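Local coordinates for protein peroxiredoxin (Akkermansia muciniphila, PDB 6KHX) that probably reduces hydrogen peroxide and other hydroperoxides through thiol chemistry, as a typical 2-Cys peroxiredoxin of the thioredoxin-fold AhpC/TSA family, at residues Pro50-Leu60 / Arg89-Tyr99; Ala59-Val68 / Ile163-Gln174. All coordinates share one frame; numbering follows the deposited sequence.

Contact 1. Residues Pro50-Leu60 / Arg89-Tyr99; sequences PTELIGFQEAL and RDQGGIQGVSY
Q57 and Y99 fasten the loop between helix 78-85 and strand 101-103 to one flank of helix 48-58 in the thioredoxin fold; as in related peroxiredoxins, the first turn of this helix probably bears the peroxidatic cysteine. The Q57 chain, with CG turned away from the backbone N (chi1 179°) and a bend at chi2 (64°), brings its amide up to the loop. Its CB rests on V97 CG2 at 4.1 Å and equally near Y99 CE2. CG and CD then pass the carbonyl of G96, with CD 3.1 Å from G96 O. At the tip, OE1 accepts S98 N at 2.6 Å in a nearly straight bond (165°), the donor standing above the carbonyl plane instead of on a lone pair. Y99 reaches across L53 at about a right angle, and its OH donates to a lone pair of L53 O at 2.8 Å, in the carbonyl plane; that oxygen also takes Q57 N, so two donors hold it. F56 CB lies close to the same hydroxyl. Farther along, the extended R89 chain grips Q95 O side-on with NE and NH2, which sets the guanidinium edge-on to the loop and fixes its rotation. I54 CG2 lies over one face of the group, while NH1 forms a salt bridge with E58 OE2 at 3.1 Å, approaching from above the carboxylate plane. W84 of helix 78-85 packs on P50, L53 and I94, and V201 of the second subunit also touches P50. At the start of the helix, P50 CB meets I94 CG2 at 3.6 Å.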
loop_
_atom_site.group_PDB
_atom_site.type_symbol
_atom_site.label_atom_id
_atom_site.label_comp_id
_atom_site.label_asym_id
_atom_site.label_seq_id
_atom_site.Cartn_x
_atom_site.Cartn_y
_atom_site.Cartn_z
ATOM N N PRO B 50 -16.237 -47.389 0.844
ATOM C CA PRO B 50 -15.760 -48.771 0.654
ATOM C C PRO B 50 -16.341 -49.447 -0.577
ATOM O O PRO B 50 -15.642 -50.245 -1.209
ATOM C CB PRO B 50 -16.186 -49.478 1.951
ATOM C CG PRO B 50 -17.261 -48.640 2.516
ATOM C CD PRO B 50 -16.899 -47.233 2.154
ATOM N N THR B 51 -17.598 -49.173 -0.937
ATOM C CA THR B 51 -18.140 -49.800 -2.140
ATOM C C THR B 51 -17.411 -49.318 -3.385
ATOM O O THR B 51 -17.108 -50.115 -4.280
ATOM C CB THR B 51 -19.642 -49.549 -2.250
ATOM O OG1 THR B 51 -19.894 -48.237 -2.767
ATOM C CG2 THR B 51 -20.261 -49.682 -0.891
ATOM N N GLU B 52 -17.089 -48.025 -3.445
ATOM C CA GLU B 52 -16.325 -47.522 -4.586
ATOM C C GLU B 52 -14.926 -48.131 -4.622
ATOM O O GLU B 52 -14.452 -48.556 -5.685
ATOM C CB GLU B 52 -16.264 -45.995 -4.542
ATOM C CG GLU B 52 -17.643 -45.346 -4.580
ATOM C CD GLU B 52 -17.591 -43.832 -4.680
ATOM O OE1 GLU B 52 -17.990 -43.290 -5.736
ATOM O OE2 GLU B 52 -17.144 -43.188 -3.706
ATOM N N LEU B 53 -14.261 -48.211 -3.467
ATOM C CA LEU B 53 -12.908 -48.761 -3.439
ATOM C C LEU B 53 -12.895 -50.236 -3.837
ATOM O O LEU B 53 -12.054 -50.675 -4.637
ATOM C CB LEU B 53 -12.290 -48.560 -2.054
ATOM C CG LEU B 53 -11.795 -47.142 -1.737
ATOM C CD1 LEU B 53 -12.012 -46.762 -0.274
ATOM C CD2 LEU B 53 -10.324 -47.001 -2.108
ATOM N N ILE B 54 -13.830 -51.019 -3.290
ATOM C CA ILE B 54 -13.904 -52.439 -3.613
ATOM C C ILE B 54 -14.263 -52.643 -5.079
ATOM O O ILE B 54 -13.687 -53.503 -5.755
ATOM C CB ILE B 54 -14.892 -53.151 -2.675
ATOM C CG1 ILE B 54 -14.326 -53.183 -1.258
ATOM C CG2 ILE B 54 -15.152 -54.566 -3.159
ATOM C CD1 ILE B 54 -15.347 -53.531 -0.203
ATOM N N GLY B 55 -15.215 -51.862 -5.601
ATOM C CA GLY B 55 -15.561 -51.994 -7.003
ATOM C C GLY B 55 -14.394 -51.689 -7.922
ATOM O O GLY B 55 -14.181 -52.384 -8.919
ATOM N N PHE B 56 -13.606 -50.657 -7.592
ATOM C CA PHE B 56 -12.402 -50.387 -8.374
ATOM C C PHE B 56 -11.422 -51.551 -8.288
ATOM O O PHE B 56 -10.716 -51.852 -9.259
ATOM C CB PHE B 56 -11.734 -49.089 -7.912
ATOM C CG PHE B 56 -12.175 -47.873 -8.682
ATOM C CD1 PHE B 56 -11.784 -47.691 -9.998
ATOM C CD2 PHE B 56 -12.955 -46.899 -8.080
ATOM C CE1 PHE B 56 -12.190 -46.575 -10.708
ATOM C CE2 PHE B 56 -13.354 -45.783 -8.782
ATOM C CZ PHE B 56 -12.969 -45.620 -10.097
ATOM N N GLN B 57 -11.346 -52.205 -7.126
ATOM C CA GLN B 57 -10.518 -53.406 -7.026
ATOM C C GLN B 57 -11.023 -54.509 -7.952
ATOM O O GLN B 57 -10.226 -55.206 -8.590
ATOM C CB GLN B 57 -10.472 -53.901 -5.585
ATOM C CG GLN B 57 -9.656 -55.168 -5.396
ATOM C CD GLN B 57 -8.183 -54.983 -5.717
ATOM O OE1 GLN B 57 -7.587 -53.954 -5.394
ATOM N NE2 GLN B 57 -7.582 -55.990 -6.338
ATOM N N GLU B 58 -12.348 -54.691 -8.030
ATOM C CA GLU B 58 -12.901 -55.770 -8.847
ATOM C C GLU B 58 -12.658 -55.532 -10.331
ATOM O O GLU B 58 -12.496 -56.491 -11.096
ATOM C CB GLU B 58 -14.410 -55.921 -8.604
ATOM C CG GLU B 58 -14.874 -56.003 -7.146
ATOM C CD GLU B 58 -14.510 -57.305 -6.446
ATOM O OE1 GLU B 58 -13.602 -58.022 -6.915
ATOM O OE2 GLU B 58 -15.143 -57.615 -5.411
ATOM N N ALA B 59 -12.646 -54.271 -10.755
ATOM C CA ALA B 59 -12.425 -53.899 -12.144
ATOM C C ALA B 59 -10.959 -53.609 -12.450
ATOM O O ALA B 59 -10.656 -53.059 -13.512
ATOM C CB ALA B 59 -13.287 -52.684 -12.501
ATOM N N LEU B 60 -10.044 -53.961 -11.544
ATOM C CA LEU B 60 -8.652 -53.571 -11.727
ATOM C C LEU B 60 -8.074 -54.142 -13.014
ATOM O O LEU B 60 -7.248 -53.491 -13.662
ATOM C CB LEU B 60 -7.816 -54.013 -10.527
ATOM C CG LEU B 60 -6.452 -53.334 -10.391
ATOM C CD1 LEU B 60 -6.600 -51.823 -10.478
ATOM C CD2 LEU B 60 -5.770 -53.742 -9.095
ATOM N N ARG B 89 -14.525 -57.211 4.588
ATOM C CA ARG B 89 -15.580 -56.457 3.914
ATOM C C ARG B 89 -16.925 -56.642 4.603
ATOM O O ARG B 89 -17.724 -55.700 4.682
ATOM C CB ARG B 89 -15.674 -56.890 2.451
ATOM C CG ARG B 89 -14.378 -56.738 1.693
ATOM C CD ARG B 89 -14.525 -57.105 0.233
ATOM N NE ARG B 89 -13.245 -56.963 -0.456
ATOM C CZ ARG B 89 -13.050 -57.206 -1.750
ATOM N NH1 ARG B 89 -14.056 -57.615 -2.516
ATOM N NH2 ARG B 89 -11.840 -57.048 -2.275
ATOM N N ASP B 90 -17.193 -57.845 5.118
ATOM C CA ASP B 90 -18.461 -58.103 5.792
ATOM C C ASP B 90 -18.590 -57.336 7.101
ATOM O O ASP B 90 -19.667 -57.351 7.707
ATOM C CB ASP B 90 -18.635 -59.610 6.014
ATOM C CG ASP B 90 -17.432 -60.252 6.691
ATOM O OD1 ASP B 90 -17.183 -59.970 7.885
ATOM O OD2 ASP B 90 -16.730 -61.044 6.020
ATOM N N GLN B 91 -17.532 -56.653 7.530
ATOM C CA GLN B 91 -17.566 -55.768 8.686
ATOM C C GLN B 91 -17.438 -54.306 8.282
ATOM O O GLN B 91 -17.187 -53.454 9.140
ATOM C CB GLN B 91 -16.446 -56.147 9.654
ATOM C CG GLN B 91 -16.573 -57.551 10.208
ATOM C CD GLN B 91 -15.488 -57.878 11.206
ATOM O OE1 GLN B 91 -14.966 -58.995 11.229
ATOM N NE2 GLN B 91 -15.132 -56.902 12.036
ATOM N N GLY B 92 -17.619 -53.999 7.002
ATOM C CA GLY B 92 -17.466 -52.654 6.488
ATOM C C GLY B 92 -16.077 -52.307 6.002
ATOM O O GLY B 92 -15.845 -51.155 5.618
ATOM N N GLY B 93 -15.152 -53.268 5.985
ATOM C CA GLY B 93 -13.785 -53.012 5.586
ATOM C C GLY B 93 -13.566 -53.108 4.086
ATOM O O GLY B 93 -14.469 -53.403 3.303
ATOM N N ILE B 94 -12.321 -52.851 3.687
ATOM C CA ILE B 94 -11.932 -52.881 2.280
ATOM C C ILE B 94 -10.806 -53.888 2.081
ATOM O O ILE B 94 -9.857 -53.639 1.327
ATOM C CB ILE B 94 -11.526 -51.482 1.776
ATOM C CG1 ILE B 94 -10.413 -50.890 2.647
ATOM C CG2 ILE B 94 -12.738 -50.556 1.707
ATOM C CD1 ILE B 94 -9.716 -49.732 2.006
ATOM N N GLN B 95 -10.909 -55.033 2.751
ATOM C CA GLN B 95 -9.929 -56.097 2.580
ATOM C C GLN B 95 -9.830 -56.487 1.112
ATOM O O GLN B 95 -10.839 -56.593 0.411
ATOM C CB GLN B 95 -10.335 -57.312 3.416
ATOM C CG GLN B 95 -9.229 -58.313 3.688
ATOM C CD GLN B 95 -9.636 -59.344 4.736
ATOM O OE1 GLN B 95 -9.362 -59.181 5.929
ATOM N NE2 GLN B 95 -10.300 -60.406 4.294
ATOM N N GLY B 96 -8.600 -56.693 0.643
ATOM C CA GLY B 96 -8.363 -57.086 -0.728
ATOM C C GLY B 96 -8.136 -55.956 -1.710
ATOM O O GLY B 96 -7.807 -56.230 -2.873
ATOM N N VAL B 97 -8.309 -54.703 -1.296
ATOM C CA VAL B 97 -7.974 -53.572 -2.156
ATOM C C VAL B 97 -6.457 -53.441 -2.216
ATOM O O VAL B 97 -5.794 -53.276 -1.187
ATOM C CB VAL B 97 -8.634 -52.283 -1.654
ATOM C CG1 VAL B 97 -8.108 -51.084 -2.426
ATOM C CG2 VAL B 97 -10.149 -52.386 -1.788
ATOM N N SER B 98 -5.893 -53.559 -3.423
ATOM C CA SER B 98 -4.451 -53.672 -3.594
ATOM C C SER B 98 -3.799 -52.495 -4.309
ATOM O O SER B 98 -2.575 -52.355 -4.224
ATOM C CB SER B 98 -4.110 -54.950 -4.369
ATOM O OG SER B 98 -4.704 -54.922 -5.656
ATOM N N TYR B 99 -4.564 -51.670 -5.027
ATOM C CA TYR B 99 -3.998 -50.515 -5.709
ATOM C C TYR B 99 -3.643 -49.427 -4.691
ATOM O O TYR B 99 -4.063 -49.487 -3.532
ATOM C CB TYR B 99 -4.971 -50.003 -6.773
ATOM C CG TYR B 99 -6.334 -49.644 -6.251
ATOM C CD1 TYR B 99 -6.581 -48.387 -5.711
ATOM C CD2 TYR B 99 -7.381 -50.553 -6.310
ATOM C CE1 TYR B 99 -7.830 -48.052 -5.234
ATOM C CE2 TYR B 99 -8.635 -50.226 -5.839
ATOM C CZ TYR B 99 -8.851 -48.978 -5.299
ATOM O OH TYR B 99 -10.095 -48.652 -4.827
#

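Contact 2. Residues Ala59-Val68 / Ile163-Gln174; sequences ALGEFDKRDV and IDEAIRVVDALQ
Helices 60-65 and 163-174 run almost parallel, their short-segment axes 11.2 Å apart and 6° from alignment, with A59 nearest I163, F63 nearest I167 and R66 nearest V170. Both pack against the central sheet of the thioredoxin fold. The F63 ring lies between the helices: I167 CD1 sits over one ring face, A166 CB meets the edge, and F63 CZ is 3.6 Å from I167 CG1. V68 and V170 touch tip to tip where the chain enters strand 68-74. D67, at positive phi, is the C-prime residue of the Schellman motif that ends helix 60-65. Beside it, R66 O receives Q174 NE2 at 2.6 Å on a lone pair. The R66 chain bends at chi3 (-102°), so that NE donates a hydrogen bond to E62 O and NH2 meets E62 OE1 at 2.8 Å in a salt bridge. NH1 donates to the syn lone pair of D171 OD1 at 2.8 Å, and I167 CG2 covers the guanidinium centre. A leucine in place of R66 would probably leave the D171 carboxylate without its cationic mate and take from E62 its close salt bridge, with the weak one to K65 remaining. One guanidinium thus bridges two acids, joining the helices by charge beside their apolar seam.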
loop_
_atom_site.group_PDB
_atom_site.type_symbol
_atom_site.label_atom_id
_atom_site.label_comp_id
_atom_site.label_asym_id
_atom_site.label_seq_id
_atom_site.Cartn_x
_atom_site.Cartn_y
_atom_site.Cartn_z
ATOM N N ALA B 59 -12.646 -54.271 -10.755
ATOM C CA ALA B 59 -12.425 -53.899 -12.144
ATOM C C ALA B 59 -10.959 -53.609 -12.450
ATOM O O ALA B 59 -10.656 -53.059 -13.512
ATOM C CB ALA B 59 -13.287 -52.684 -12.501
ATOM N N LEU B 60 -10.044 -53.961 -11.544
ATOM C CA LEU B 60 -8.652 -53.571 -11.727
ATOM C C LEU B 60 -8.074 -54.142 -13.014
ATOM O O LEU B 60 -7.248 -53.491 -13.662
ATOM C CB LEU B 60 -7.816 -54.013 -10.527
ATOM C CG LEU B 60 -6.452 -53.334 -10.391
ATOM C CD1 LEU B 60 -6.600 -51.823 -10.478
ATOM C CD2 LEU B 60 -5.770 -53.742 -9.095
ATOM N N GLY B 61 -8.507 -55.340 -13.413
ATOM C CA GLY B 61 -7.998 -55.922 -14.643
ATOM C C GLY B 61 -8.392 -55.124 -15.870
ATOM O O GLY B 61 -7.601 -54.979 -16.808
ATOM N N GLU B 62 -9.613 -54.582 -15.875
ATOM C CA GLU B 62 -10.061 -53.768 -17.000
ATOM C C GLU B 62 -9.199 -52.522 -17.174
ATOM O O GLU B 62 -8.952 -52.086 -18.306
ATOM C CB GLU B 62 -11.526 -53.369 -16.803
ATOM C CG GLU B 62 -12.491 -54.537 -16.843
ATOM C CD GLU B 62 -12.446 -55.290 -18.160
ATOM O OE1 GLU B 62 -12.559 -54.646 -19.229
ATOM O OE2 GLU B 62 -12.269 -56.530 -18.119
ATOM N N PHE B 63 -8.717 -51.944 -16.069
ATOM C CA PHE B 63 -7.832 -50.790 -16.181
ATOM C C PHE B 63 -6.408 -51.209 -16.520
ATOM O O PHE B 63 -5.732 -50.520 -17.292
ATOM C CB PHE B 63 -7.873 -49.968 -14.894
ATOM C CG PHE B 63 -9.190 -49.285 -14.658
ATOM C CD1 PHE B 63 -9.519 -48.131 -15.355
ATOM C CD2 PHE B 63 -10.103 -49.798 -13.754
ATOM C CE1 PHE B 63 -10.733 -47.497 -15.149
ATOM C CE2 PHE B 63 -11.322 -49.168 -13.545
ATOM C CZ PHE B 63 -11.633 -48.016 -14.243
ATOM N N ASP B 64 -5.945 -52.340 -15.975
ATOM C CA ASP B 64 -4.621 -52.846 -16.334
ATOM C C ASP B 64 -4.513 -53.082 -17.836
ATOM O O ASP B 64 -3.495 -52.739 -18.450
ATOM C CB ASP B 64 -4.300 -54.134 -15.568
ATOM C CG ASP B 64 -4.123 -53.904 -14.074
ATOM O OD1 ASP B 64 -3.720 -52.787 -13.681
ATOM O OD2 ASP B 64 -4.379 -54.841 -13.288
ATOM N N LYS B 65 -5.547 -53.679 -18.444
ATOM C CA LYS B 65 -5.507 -53.911 -19.886
ATOM C C LYS B 65 -5.359 -52.611 -20.665
ATOM O O LYS B 65 -4.807 -52.612 -21.771
ATOM C CB LYS B 65 -6.762 -54.650 -20.355
ATOM C CG LYS B 65 -6.970 -56.017 -19.735
ATOM C CD LYS B 65 -8.123 -56.762 -20.402
ATOM C CE LYS B 65 -9.368 -55.906 -20.528
ATOM N NZ LYS B 65 -10.488 -56.690 -21.119
ATOM N N ARG B 66 -5.834 -51.497 -20.111
ATOM C CA ARG B 66 -5.781 -50.210 -20.788
ATOM C C ARG B 66 -4.626 -49.325 -20.327
ATOM O O ARG B 66 -4.632 -48.121 -20.614
ATOM C CB ARG B 66 -7.112 -49.482 -20.622
ATOM C CG ARG B 66 -8.175 -49.938 -21.603
ATOM C CD ARG B 66 -9.547 -49.520 -21.141
ATOM N NE ARG B 66 -10.249 -50.644 -20.541
ATOM C CZ ARG B 66 -11.339 -51.202 -21.052
ATOM N NH1 ARG B 66 -11.876 -50.721 -22.165
ATOM N NH2 ARG B 66 -11.900 -52.233 -20.434
ATOM N N ASP B 67 -3.646 -49.884 -19.614
ATOM C CA ASP B 67 -2.469 -49.131 -19.173
ATOM C C ASP B 67 -2.869 -47.960 -18.281
ATOM O O ASP B 67 -2.324 -46.856 -18.380
ATOM C CB ASP B 67 -1.624 -48.653 -20.354
ATOM C CG ASP B 67 -0.487 -49.596 -20.668
ATOM O OD1 ASP B 67 -0.413 -50.665 -20.023
ATOM O OD2 ASP B 67 0.333 -49.266 -21.553
ATOM N N VAL B 68 -3.845 -48.204 -17.412
ATOM C CA VAL B 68 -4.376 -47.198 -16.506
ATOM C C VAL B 68 -4.067 -47.662 -15.096
ATOM O O VAL B 68 -4.399 -48.792 -14.721
ATOM C CB VAL B 68 -5.885 -46.984 -16.694
ATOM C CG1 VAL B 68 -6.410 -46.038 -15.632
ATOM C CG2 VAL B 68 -6.179 -46.452 -18.086
ATOM N N ILE B 163 -18.025 -47.057 -12.480
ATOM C CA ILE B 163 -16.837 -47.562 -13.160
ATOM C C ILE B 163 -17.028 -47.568 -14.667
ATOM O O ILE B 163 -16.074 -47.327 -15.421
ATOM C CB ILE B 163 -16.493 -48.962 -12.621
ATOM C CG1 ILE B 163 -16.061 -48.849 -11.159
ATOM C CG2 ILE B 163 -15.468 -49.673 -13.510
ATOM C CD1 ILE B 163 -15.167 -49.966 -10.707
ATOM N N ASP B 164 -18.250 -47.832 -15.134
ATOM C CA ASP B 164 -18.486 -47.883 -16.571
ATOM C C ASP B 164 -18.158 -46.553 -17.231
ATOM O O ASP B 164 -17.532 -46.527 -18.294
ATOM C CB ASP B 164 -19.929 -48.289 -16.858
ATOM C CG ASP B 164 -20.235 -49.700 -16.406
ATOM O OD1 ASP B 164 -19.301 -50.527 -16.358
ATOM O OD2 ASP B 164 -21.414 -49.985 -16.110
ATOM N N GLU B 165 -18.562 -45.436 -16.613
ATOM C CA GLU B 165 -18.274 -44.125 -17.192
ATOM C C GLU B 165 -16.776 -43.833 -17.192
ATOM O O GLU B 165 -16.253 -43.239 -18.144
ATOM C CB GLU B 165 -19.039 -43.035 -16.440
ATOM C CG GLU B 165 -18.892 -41.614 -17.016
ATOM C CD GLU B 165 -19.328 -41.490 -18.475
ATOM O OE1 GLU B 165 -20.211 -42.260 -18.919
ATOM O OE2 GLU B 165 -18.792 -40.603 -19.177
ATOM N N ALA B 166 -16.064 -44.251 -16.142
ATOM C CA ALA B 166 -14.620 -44.057 -16.118
ATOM C C ALA B 166 -13.947 -44.829 -17.250
ATOM O O ALA B 166 -13.122 -44.281 -17.994
ATOM C CB ALA B 166 -14.060 -44.482 -14.761
ATOM N N ILE B 167 -14.310 -46.104 -17.410
ATOM C CA ILE B 167 -13.749 -46.907 -18.492
ATOM C C ILE B 167 -14.132 -46.328 -19.852
ATOM O O ILE B 167 -13.324 -46.324 -20.787
ATOM C CB ILE B 167 -14.169 -48.379 -18.331
ATOM C CG1 ILE B 167 -13.388 -48.996 -17.170
ATOM C CG2 ILE B 167 -13.938 -49.166 -19.616
ATOM C CD1 ILE B 167 -13.832 -50.367 -16.790
ATOM N N ARG B 168 -15.364 -45.835 -19.988
ATOM C CA ARG B 168 -15.793 -45.273 -21.266
ATOM C C ARG B 168 -14.966 -44.050 -21.626
ATOM O O ARG B 168 -14.551 -43.887 -22.779
ATOM C CB ARG B 168 -17.275 -44.906 -21.214
ATOM C CG ARG B 168 -17.867 -44.567 -22.567
ATOM C CD ARG B 168 -19.233 -43.922 -22.444
ATOM N NE ARG B 168 -19.144 -42.525 -22.028
ATOM C CZ ARG B 168 -18.991 -41.507 -22.872
ATOM N NH1 ARG B 168 -18.916 -41.736 -24.174
ATOM N NH2 ARG B 168 -18.917 -40.260 -22.419
ATOM N N VAL B 169 -14.716 -43.176 -20.647
ATOM C CA VAL B 169 -13.911 -41.990 -20.907
ATOM C C VAL B 169 -12.469 -42.381 -21.223
ATOM O O VAL B 169 -11.825 -41.773 -22.087
ATOM C CB VAL B 169 -13.999 -41.016 -19.715
ATOM C CG1 VAL B 169 -13.142 -39.804 -19.968
ATOM C CG2 VAL B 169 -15.435 -40.579 -19.499
ATOM N N VAL B 170 -11.945 -43.406 -20.546
ATOM C CA VAL B 170 -10.609 -43.898 -20.878
ATOM C C VAL B 170 -10.557 -44.354 -22.330
ATOM O O VAL B 170 -9.634 -44.006 -23.078
ATOM C CB VAL B 170 -10.196 -45.031 -19.923
ATOM C CG1 VAL B 170 -8.968 -45.751 -20.464
ATOM C CG2 VAL B 170 -9.922 -44.481 -18.534
ATOM N N ASP B 171 -11.549 -45.146 -22.748
ATOM C CA ASP B 171 -11.572 -45.636 -24.122
ATOM C C ASP B 171 -11.680 -44.485 -25.110
ATOM O O ASP B 171 -11.045 -44.509 -26.167
ATOM C CB ASP B 171 -12.709 -46.640 -24.321
ATOM C CG ASP B 171 -12.413 -47.990 -23.685
ATOM O OD1 ASP B 171 -11.217 -48.319 -23.501
ATOM O OD2 ASP B 171 -13.372 -48.730 -23.378
ATOM N N ALA B 172 -12.473 -43.464 -24.784
ATOM C CA ALA B 172 -12.586 -42.321 -25.684
ATOM C C ALA B 172 -11.257 -41.575 -25.802
ATOM O O ALA B 172 -10.834 -41.214 -26.910
ATOM C CB ALA B 172 -13.693 -41.383 -25.209
ATOM N N LEU B 173 -10.581 -41.339 -24.675
ATOM C CA LEU B 173 -9.297 -40.647 -24.728
ATOM C C LEU B 173 -8.292 -41.435 -25.558
ATOM O O LEU B 173 -7.599 -40.873 -26.416
ATOM C CB LEU B 173 -8.753 -40.411 -23.319
ATOM C CG LEU B 173 -7.310 -39.884 -23.319
ATOM C CD1 LEU B 173 -7.260 -38.519 -23.968
ATOM C CD2 LEU B 173 -6.693 -39.840 -21.924
ATOM N N GLN B 174 -8.213 -42.748 -25.326
ATOM C CA GLN B 174 -7.251 -43.569 -26.054
ATOM C C GLN B 174 -7.597 -43.642 -27.537
ATOM O O GLN B 174 -6.700 -43.635 -28.389
ATOM C CB GLN B 174 -7.183 -44.965 -25.436
ATOM C CG GLN B 174 -6.467 -44.987 -24.092
ATOM C CD GLN B 174 -6.509 -46.342 -23.415
ATOM O OE1 GLN B 174 -7.194 -47.257 -23.873
ATOM N NE2 GLN B 174 -5.763 -46.483 -22.323
#

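Contacts 1 and 2 share A59 and L60, where helix 48-58 gives way to helix 60-65, and their centres lie about 17 Å apart. They meet directly: F56 CE1 is 3.9 Å from F63 CZ, and I163 CD1 packs against the backbone at G55 and F56. Contact 1 is the more buried, an irregular loop laid along one side of a helix, so backbone carbonyls and amides supply much of its bonding. Contact 2 joins two regular helices and is partly buried; apolar groups fill its inner side, and a salt-bridge network of E62, K65, R66 and D171 runs beside them, from exposed K65 to buried D171. Both also touch the second subunit, for instance through P50 and I163.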